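Local coordinates for putative tetR-family transcriptional regulatory protein (Streptomyces coelicolor, PDB 2DG8) that probably acts as a TetR-family transcriptional regulator, binding DNA as a dimer through an N-terminal helix-turn-helix domain, at residues R13-T18 with I35-V41; L19-A23 with R102-L106. Numbering follows the deposited sequence.

Contact 1. Residues R13-T18 with I35-V41; sequences RILAAT and IAQRAGV
Ala17 presses its methyl group onto Ala39, CB to CB 3.7 Å, where helix 10-25 crosses helix 32-39, the first helix of the helix-turn-helix in the TetR-type DNA-binding domain. Residues 13-18 are helical throughout. The partner is helical through Ile35-Ala39 and ends in a Schellman motif: Gly40 takes positive phi (58°), Val41 N reaches Ala36 O at 3.0 Å, Gly40 N makes a weak 3.1 Å bond to Gln37 O, and Val41 is extended. The short axes approach to 8.3 Å at 112°, a steep crossing made close by alanines: the CA atoms of Ala17 and Ala39 lie 5.2 Å apart, those of Thr18 and Ile35 5.7 Å.

The interface is apolar. Ile35 (m, t) brings its CG2 against both Ile14 CG2 (4.0 Å) and Ala17 CB (4.1 Å). Ile14, also m, t, sends CG1 to Ala39 CB (4.3 Å) and Val41 CG2 (4.2 Å). Met46 of helix 44-49 touches Ile14, Ile35 and Val41, so a third helix covers this small apolar core. Flanking the apolar patch, Arg38 meets Ala17 CB through its own CB (3.8 Å) and carries its guanidinium to Glu24 and Glu25, whereas Arg13, salt-bridged to Asp7, stretches along the helix end, with CD 3.5 Å from Ala39 O and NH2 3.5 Å from Val41 CG1. Thr18 adopts the m rotamer, so its OG1 donates to Ile14 O at 2.7 Å, which leaves the same OG1 3.6 Å from Ile35 CG2.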
ATOM      1  N   ARG A  13       6.065 -26.374  -3.495  1.00 42.93           N
ATOM      2  CA  ARG A  13       7.096 -25.787  -4.338  1.00 42.59           C
ATOM      3  C   ARG A  13       6.465 -24.947  -5.432  1.00 39.74           C
ATOM      4  O   ARG A  13       7.019 -23.929  -5.849  1.00 39.98           O
ATOM      5  CB  ARG A  13       7.966 -26.877  -4.962  1.00 44.01           C
ATOM      6  CG  ARG A  13       9.446 -26.537  -4.980  1.00 49.80           C
ATOM      7  CD  ARG A  13      10.254 -27.677  -5.571  1.00 54.55           C
ATOM      8  NE  ARG A  13       9.960 -28.939  -4.901  1.00 57.28           N
ATOM      9  CZ  ARG A  13       9.616 -30.055  -5.537  1.00 58.79           C
ATOM     10  NH1 ARG A  13       9.365 -31.163  -4.853  1.00 59.22           N
ATOM     11  NH2 ARG A  13       9.520 -30.058  -6.860  1.00 60.74           N
ATOM     12  N   ILE A  14       5.301 -25.374  -5.900  1.00 36.33           N
ATOM     13  CA  ILE A  14       4.623 -24.631  -6.944  1.00 35.26           C
ATOM     14  C   ILE A  14       4.197 -23.277  -6.391  1.00 34.02           C
ATOM     15  O   ILE A  14       4.368 -22.252  -7.054  1.00 32.45           O
ATOM     16  CB  ILE A  14       3.400 -25.408  -7.476  1.00 35.32           C
ATOM     17  CG1 ILE A  14       3.887 -26.618  -8.285  1.00 37.99           C
ATOM     18  CG2 ILE A  14       2.530 -24.494  -8.341  1.00 34.88           C
ATOM     19  CD1 ILE A  14       2.797 -27.597  -8.698  1.00 38.01           C
ATOM     20  N   LEU A  15       3.668 -23.276  -5.169  1.00 31.18           N
ATOM     21  CA  LEU A  15       3.225 -22.041  -4.532  1.00 32.83           C
ATOM     22  C   LEU A  15       4.381 -21.066  -4.342  1.00 33.52           C
ATOM     23  O   LEU A  15       4.253 -19.872  -4.626  1.00 32.15           O
ATOM     24  CB  LEU A  15       2.573 -22.345  -3.185  1.00 32.50           C
ATOM     25  CG  LEU A  15       1.210 -23.044  -3.277  1.00 32.63           C
ATOM     26  CD1 LEU A  15       0.715 -23.372  -1.888  1.00 30.92           C
ATOM     27  CD2 LEU A  15       0.211 -22.145  -4.003  1.00 32.60           C
ATOM     28  N   ALA A  16       5.513 -21.585  -3.880  1.00 34.78           N
ATOM     29  CA  ALA A  16       6.697 -20.762  -3.662  1.00 35.55           C
ATOM     30  C   ALA A  16       7.192 -20.139  -4.968  1.00 35.51           C
ATOM     31  O   ALA A  16       7.521 -18.956  -5.009  1.00 36.40           O
ATOM     32  CB  ALA A  16       7.805 -21.602  -3.029  1.00 36.49           C
ATOM     33  N   ALA A  17       7.242 -20.940  -6.028  1.00 35.71           N
ATOM     34  CA  ALA A  17       7.703 -20.472  -7.332  1.00 34.37           C
ATOM     35  C   ALA A  17       6.773 -19.384  -7.861  1.00 34.75           C
ATOM     36  O   ALA A  17       7.205 -18.450  -8.551  1.00 35.41           O
ATOM     37  CB  ALA A  17       7.759 -21.642  -8.310  1.00 37.07           C
ATOM     38  N   THR A  18       5.489 -19.513  -7.538  1.00 31.33           N
ATOM     39  CA  THR A  18       4.496 -18.532  -7.957  1.00 30.20           C
ATOM     40  C   THR A  18       4.795 -17.190  -7.274  1.00 27.88           C
ATOM     41  O   THR A  18       4.724 -16.129  -7.892  1.00 23.77           O
ATOM     42  CB  THR A  18       3.072 -18.989  -7.572  1.00 33.43           C
ATOM     43  OG1 THR A  18       2.829 -20.299  -8.100  1.00 35.81           O
ATOM     44  CG2 THR A  18       2.028 -18.023  -8.140  1.00 35.59           C
ATOM     45  N   ILE A  35       5.883 -20.838 -14.124  1.00 41.45           N
ATOM     46  CA  ILE A  35       5.911 -21.341 -12.758  1.00 39.08           C
ATOM     47  C   ILE A  35       6.441 -22.762 -12.691  1.00 40.03           C
ATOM     48  O   ILE A  35       7.281 -23.076 -11.842  1.00 40.71           O
ATOM     49  CB  ILE A  35       4.502 -21.264 -12.117  1.00 38.62           C
ATOM     50  CG1 ILE A  35       4.101 -19.791 -11.963  1.00 37.03           C
ATOM     51  CG2 ILE A  35       4.488 -21.976 -10.765  1.00 34.43           C
ATOM     52  CD1 ILE A  35       2.653 -19.576 -11.598  1.00 39.99           C
ATOM     53  N   ALA A  36       5.964 -23.622 -13.585  1.00 40.70           N
ATOM     54  CA  ALA A  36       6.427 -25.006 -13.599  1.00 40.73           C
ATOM     55  C   ALA A  36       7.950 -25.037 -13.715  1.00 40.01           C
ATOM     56  O   ALA A  36       8.621 -25.781 -12.998  1.00 40.42           O
ATOM     57  CB  ALA A  36       5.786 -25.775 -14.761  1.00 41.27           C
ATOM     58  N   GLN A  37       8.492 -24.221 -14.613  1.00 41.46           N
ATOM     59  CA  GLN A  37       9.940 -24.155 -14.800  1.00 43.32           C
ATOM     60  C   GLN A  37      10.676 -23.748 -13.523  1.00 43.76           C
ATOM     61  O   GLN A  37      11.691 -24.355 -13.159  1.00 42.03           O
ATOM     62  CB  GLN A  37      10.288 -23.166 -15.912  1.00 46.73           C
ATOM     63  CG  GLN A  37      11.792 -22.979 -16.126  1.00 49.44           C
ATOM     64  CD  GLN A  37      12.515 -24.290 -16.407  1.00 51.85           C
ATOM     65  OE1 GLN A  37      12.058 -25.103 -17.213  1.00 54.13           O
ATOM     66  NE2 GLN A  37      13.654 -24.493 -15.753  1.00 52.60           N
ATOM     67  N   ARG A  38      10.172 -22.718 -12.845  1.00 42.58           N
ATOM     68  CA  ARG A  38      10.801 -22.250 -11.613  1.00 42.38           C
ATOM     69  C   ARG A  38      10.685 -23.289 -10.494  1.00 43.10           C
ATOM     70  O   ARG A  38      11.593 -23.451  -9.683  1.00 43.32           O
ATOM     71  CB  ARG A  38      10.158 -20.941 -11.149  1.00 41.49           C
ATOM     72  CG  ARG A  38      10.487 -19.728 -11.990  1.00 41.44           C
ATOM     73  CD  ARG A  38       9.656 -18.539 -11.528  1.00 41.60           C
ATOM     74  NE  ARG A  38      10.077 -17.284 -12.145  1.00 44.36           N
ATOM     75  CZ  ARG A  38      10.871 -16.391 -11.560  1.00 43.23           C
ATOM     76  NH1 ARG A  38      11.332 -16.613 -10.334  1.00 41.36           N
ATOM     77  NH2 ARG A  38      11.200 -15.274 -12.198  1.00 41.82           N
ATOM     78  N   ALA A  39       9.554 -23.983 -10.445  1.00 43.27           N
ATOM     79  CA  ALA A  39       9.337 -24.999  -9.423  1.00 42.10           C
ATOM     80  C   ALA A  39      10.046 -26.287  -9.815  1.00 43.20           C
ATOM     81  O   ALA A  39      10.153 -27.220  -9.014  1.00 43.74           O
ATOM     82  CB  ALA A  39       7.842 -25.260  -9.255  1.00 41.91           C
ATOM     83  N   GLY A  40      10.533 -26.337 -11.050  1.00 42.60           N
ATOM     84  CA  GLY A  40      11.206 -27.538 -11.507  1.00 43.46           C
ATOM     85  C   GLY A  40      10.274 -28.729 -11.406  1.00 42.76           C
ATOM     86  O   GLY A  40      10.591 -29.727 -10.759  1.00 44.29           O
ATOM     87  N   VAL A  41       9.103 -28.606 -12.025  1.00 42.49           N
ATOM     88  CA  VAL A  41       8.105 -29.668 -12.034  1.00 41.12           C
ATOM     89  C   VAL A  41       7.484 -29.687 -13.423  1.00 40.62           C
ATOM     90  O   VAL A  41       7.397 -28.655 -14.084  1.00 41.62           O
ATOM     91  CB  VAL A  41       6.974 -29.421 -10.988  1.00 43.42           C
ATOM     92  CG1 VAL A  41       7.577 -29.127  -9.629  1.00 43.41           C
ATOM     93  CG2 VAL A  41       6.073 -28.264 -11.434  1.00 42.37           C
TER

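Contact 2. Residues L19-A23 with R102-L106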
ATOM      1  N   LEU A  19       5.137 -17.261  -5.993  1.00 28.40           N
ATOM      2  CA  LEU A  19       5.471 -16.082  -5.194  1.00 32.07           C
ATOM      3  C   LEU A  19       6.760 -15.456  -5.730  1.00 31.96           C
ATOM      4  O   LEU A  19       6.831 -14.245  -5.908  1.00 31.72           O
ATOM      5  CB  LEU A  19       5.636 -16.490  -3.722  1.00 33.32           C
ATOM      6  CG  LEU A  19       4.608 -16.018  -2.681  1.00 34.24           C
ATOM      7  CD1 LEU A  19       3.297 -15.571  -3.312  1.00 28.66           C
ATOM      8  CD2 LEU A  19       4.393 -17.148  -1.693  1.00 36.41           C
ATOM      9  N   ASP A  20       7.771 -16.286  -5.988  1.00 32.49           N
ATOM     10  CA  ASP A  20       9.037 -15.811  -6.541  1.00 33.83           C
ATOM     11  C   ASP A  20       8.740 -15.056  -7.842  1.00 35.01           C
ATOM     12  O   ASP A  20       9.200 -13.933  -8.040  1.00 36.45           O
ATOM     13  CB  ASP A  20       9.968 -16.989  -6.872  1.00 34.75           C
ATOM     14  CG  ASP A  20      10.548 -17.661  -5.637  1.00 41.47           C
ATOM     15  OD1 ASP A  20      11.127 -18.761  -5.790  1.00 43.07           O
ATOM     16  OD2 ASP A  20      10.441 -17.100  -4.523  1.00 42.67           O
ATOM     17  N   LEU A  21       7.978 -15.698  -8.728  1.00 34.32           N
ATOM     18  CA  LEU A  21       7.614 -15.117 -10.014  1.00 34.06           C
ATOM     19  C   LEU A  21       6.934 -13.756  -9.864  1.00 33.80           C
ATOM     20  O   LEU A  21       7.342 -12.784 -10.495  1.00 33.56           O
ATOM     21  CB  LEU A  21       6.701 -16.088 -10.781  1.00 34.24           C
ATOM     22  CG  LEU A  21       6.228 -15.750 -12.203  1.00 36.25           C
ATOM     23  CD1 LEU A  21       5.205 -14.622 -12.165  1.00 39.94           C
ATOM     24  CD2 LEU A  21       7.429 -15.365 -13.065  1.00 37.48           C
ATOM     25  N   ILE A  22       5.900 -13.678  -9.031  1.00 34.50           N
ATOM     26  CA  ILE A  22       5.195 -12.412  -8.839  1.00 35.56           C
ATOM     27  C   ILE A  22       6.143 -11.337  -8.300  1.00 37.77           C
ATOM     28  O   ILE A  22       6.168 -10.208  -8.800  1.00 35.71           O
ATOM     29  CB  ILE A  22       3.987 -12.581  -7.873  1.00 36.26           C
ATOM     30  CG1 ILE A  22       2.927 -13.480  -8.520  1.00 35.01           C
ATOM     31  CG2 ILE A  22       3.370 -11.220  -7.535  1.00 31.51           C
ATOM     32  CD1 ILE A  22       1.755 -13.796  -7.609  1.00 37.25           C
ATOM     33  N   ALA A  23       6.935 -11.694  -7.290  1.00 38.38           N
ATOM     34  CA  ALA A  23       7.878 -10.744  -6.694  1.00 38.88           C
ATOM     35  C   ALA A  23       8.879 -10.204  -7.720  1.00 39.65           C
ATOM     36  O   ALA A  23       9.136  -9.008  -7.776  1.00 38.94           O
ATOM     37  CB  ALA A  23       8.624 -11.405  -5.547  1.00 34.43           C
ATOM     38  N   ARG A 102      11.476  -8.161  -1.221  1.00 36.08           N
ATOM     39  CA  ARG A 102      10.593  -9.176  -1.803  1.00 35.82           C
ATOM     40  C   ARG A 102       9.246  -9.151  -1.082  1.00 34.51           C
ATOM     41  O   ARG A 102       8.196  -9.201  -1.713  1.00 33.98           O
ATOM     42  CB  ARG A 102      11.225 -10.564  -1.666  1.00 37.88           C
ATOM     43  CG  ARG A 102      10.288 -11.733  -1.950  1.00 39.94           C
ATOM     44  CD  ARG A 102      10.598 -12.889  -1.009  1.00 44.16           C
ATOM     45  NE  ARG A 102       9.733 -14.050  -1.214  1.00 44.85           N
ATOM     46  CZ  ARG A 102       9.782 -14.841  -2.282  1.00 49.14           C
ATOM     47  NH1 ARG A 102       8.952 -15.872  -2.380  1.00 47.71           N
ATOM     48  NH2 ARG A 102      10.664 -14.605  -3.249  1.00 48.20           N
ATOM     49  N   ASP A 103       9.279  -9.074   0.244  1.00 33.96           N
ATOM     50  CA  ASP A 103       8.049  -9.029   1.024  1.00 33.30           C
ATOM     51  C   ASP A 103       7.269  -7.733   0.762  1.00 33.63           C
ATOM     52  O   ASP A 103       6.039  -7.746   0.641  1.00 32.81           O
ATOM     53  CB  ASP A 103       8.368  -9.186   2.512  1.00 34.53           C
ATOM     54  CG  ASP A 103       8.793 -10.607   2.867  1.00 36.23           C
ATOM     55  OD1 ASP A 103       9.181 -10.853   4.032  1.00 36.61           O
ATOM     56  OD2 ASP A 103       8.730 -11.486   1.974  1.00 38.80           O
ATOM     57  N   LEU A 104       7.984  -6.616   0.666  1.00 32.44           N
ATOM     58  CA  LEU A 104       7.344  -5.334   0.391  1.00 31.61           C
ATOM     59  C   LEU A 104       6.639  -5.395  -0.967  1.00 30.06           C
ATOM     60  O   LEU A 104       5.503  -4.957  -1.104  1.00 29.44           O
ATOM     61  CB  LEU A 104       8.391  -4.215   0.381  1.00 31.97           C
ATOM     62  CG  LEU A 104       7.948  -2.835  -0.102  1.00 35.64           C
ATOM     63  CD1 LEU A 104       6.911  -2.233   0.860  1.00 33.52           C
ATOM     64  CD2 LEU A 104       9.182  -1.937  -0.214  1.00 37.46           C
ATOM     65  N   VAL A 105       7.326  -5.934  -1.969  1.00 28.85           N
ATOM     66  CA  VAL A 105       6.756  -6.052  -3.313  1.00 29.94           C
ATOM     67  C   VAL A 105       5.533  -6.981  -3.343  1.00 28.01           C
ATOM     68  O   VAL A 105       4.518  -6.658  -3.963  1.00 30.43           O
ATOM     69  CB  VAL A 105       7.836  -6.562  -4.326  1.00 32.49           C
ATOM     70  CG1 VAL A 105       7.210  -6.856  -5.687  1.00 31.46           C
ATOM     71  CG2 VAL A 105       8.931  -5.521  -4.474  1.00 29.16           C
ATOM     72  N   LEU A 106       5.618  -8.125  -2.664  1.00 28.86           N
ATOM     73  CA  LEU A 106       4.497  -9.071  -2.635  1.00 26.61           C
ATOM     74  C   LEU A 106       3.316  -8.436  -1.906  1.00 27.53           C
ATOM     75  O   LEU A 106       2.155  -8.616  -2.292  1.00 26.62           O
ATOM     76  CB  LEU A 106       4.917 -10.381  -1.958  1.00 27.99           C
ATOM     77  CG  LEU A 106       5.915 -11.249  -2.756  1.00 29.87           C
ATOM     78  CD1 LEU A 106       6.355 -12.472  -1.929  1.00 26.35           C
ATOM     79  CD2 LEU A 106       5.265 -11.700  -4.065  1.00 29.59           C
TER
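Helix 101-116, part of the TetR-like C-terminal domain, presumably regulatory, meets the first helix of the DNA-binding domain here, the inter-domain junction of the TetR fold. The short axes cross nearly at right angles (83°) and come within 9.6 Å; the closest CA atoms, those of Ala23 and Leu106, are 5.5 Å apart.

Arg102 supplies the polar part. Its CA-to-CB bond points sideways, but the chain extends across the gap, and Arg102 NH1 and NH2 both donate to one oxygen, Asp20 OD2, at 2.9 and 2.8 Å, a salt bridge made at the edge of the guanidinium. On the way, Arg102 CG lies 4.0 Å from Ala23 CB, and Arg102 NH1 sits 3.6 Å from Leu19 CB. The CA-to-CB bond of Asp103 points away from residues 19-23, and its OD1 hydrogen-bonds to His67 of helix 53-77, the helix that connects the two domains. Leu104, out of reach of residues 19-23, packs on Ala115 of the second subunit. Val105 points toward helix 10-25 and brings CG1 to 3.6 Å from Ala23 O; that carbonyl also accepts a hydrogen bond from Arg116 of the second subunit, so the junction borders on the dimer interface. As in other TetR regulators, such a junction could couple changes in the C-terminal domain to the DNA-binding heads.

Leu106 closes the apolar side. Its branched end fits against one turn of helix 10-25: Leu106 CD1 is 4.0 Å from Leu19 CG, while Leu106 CD2 lies 4.0 Å from Ile22 CG2, 3.7 Å from Ala23 CB and 3.5 Å from Leu19 O.

Contacts 1 and 2 follow one another along helix 10-25, their centres 14 Å apart. In contact 1 the helix packs inside the DNA-binding domain; in contact 2 its next residues meet the C-terminal domain, so a single continuous helix could carry movement between the two. Arg38 joins them most directly: Arg38 NE is 3.4 Å from Leu21 CD2 and Arg38 NH1 3.7 Å from Asp20 CB, on the residue that pairs with Arg102. A looser approach, 4.3 Å, runs from Ala16 O to Arg102 NH1. The second subunit reaches contact 2 but does not touch the segments of contact 1, which lies farther from the chain centre (20 against 10 Å, centre to centre).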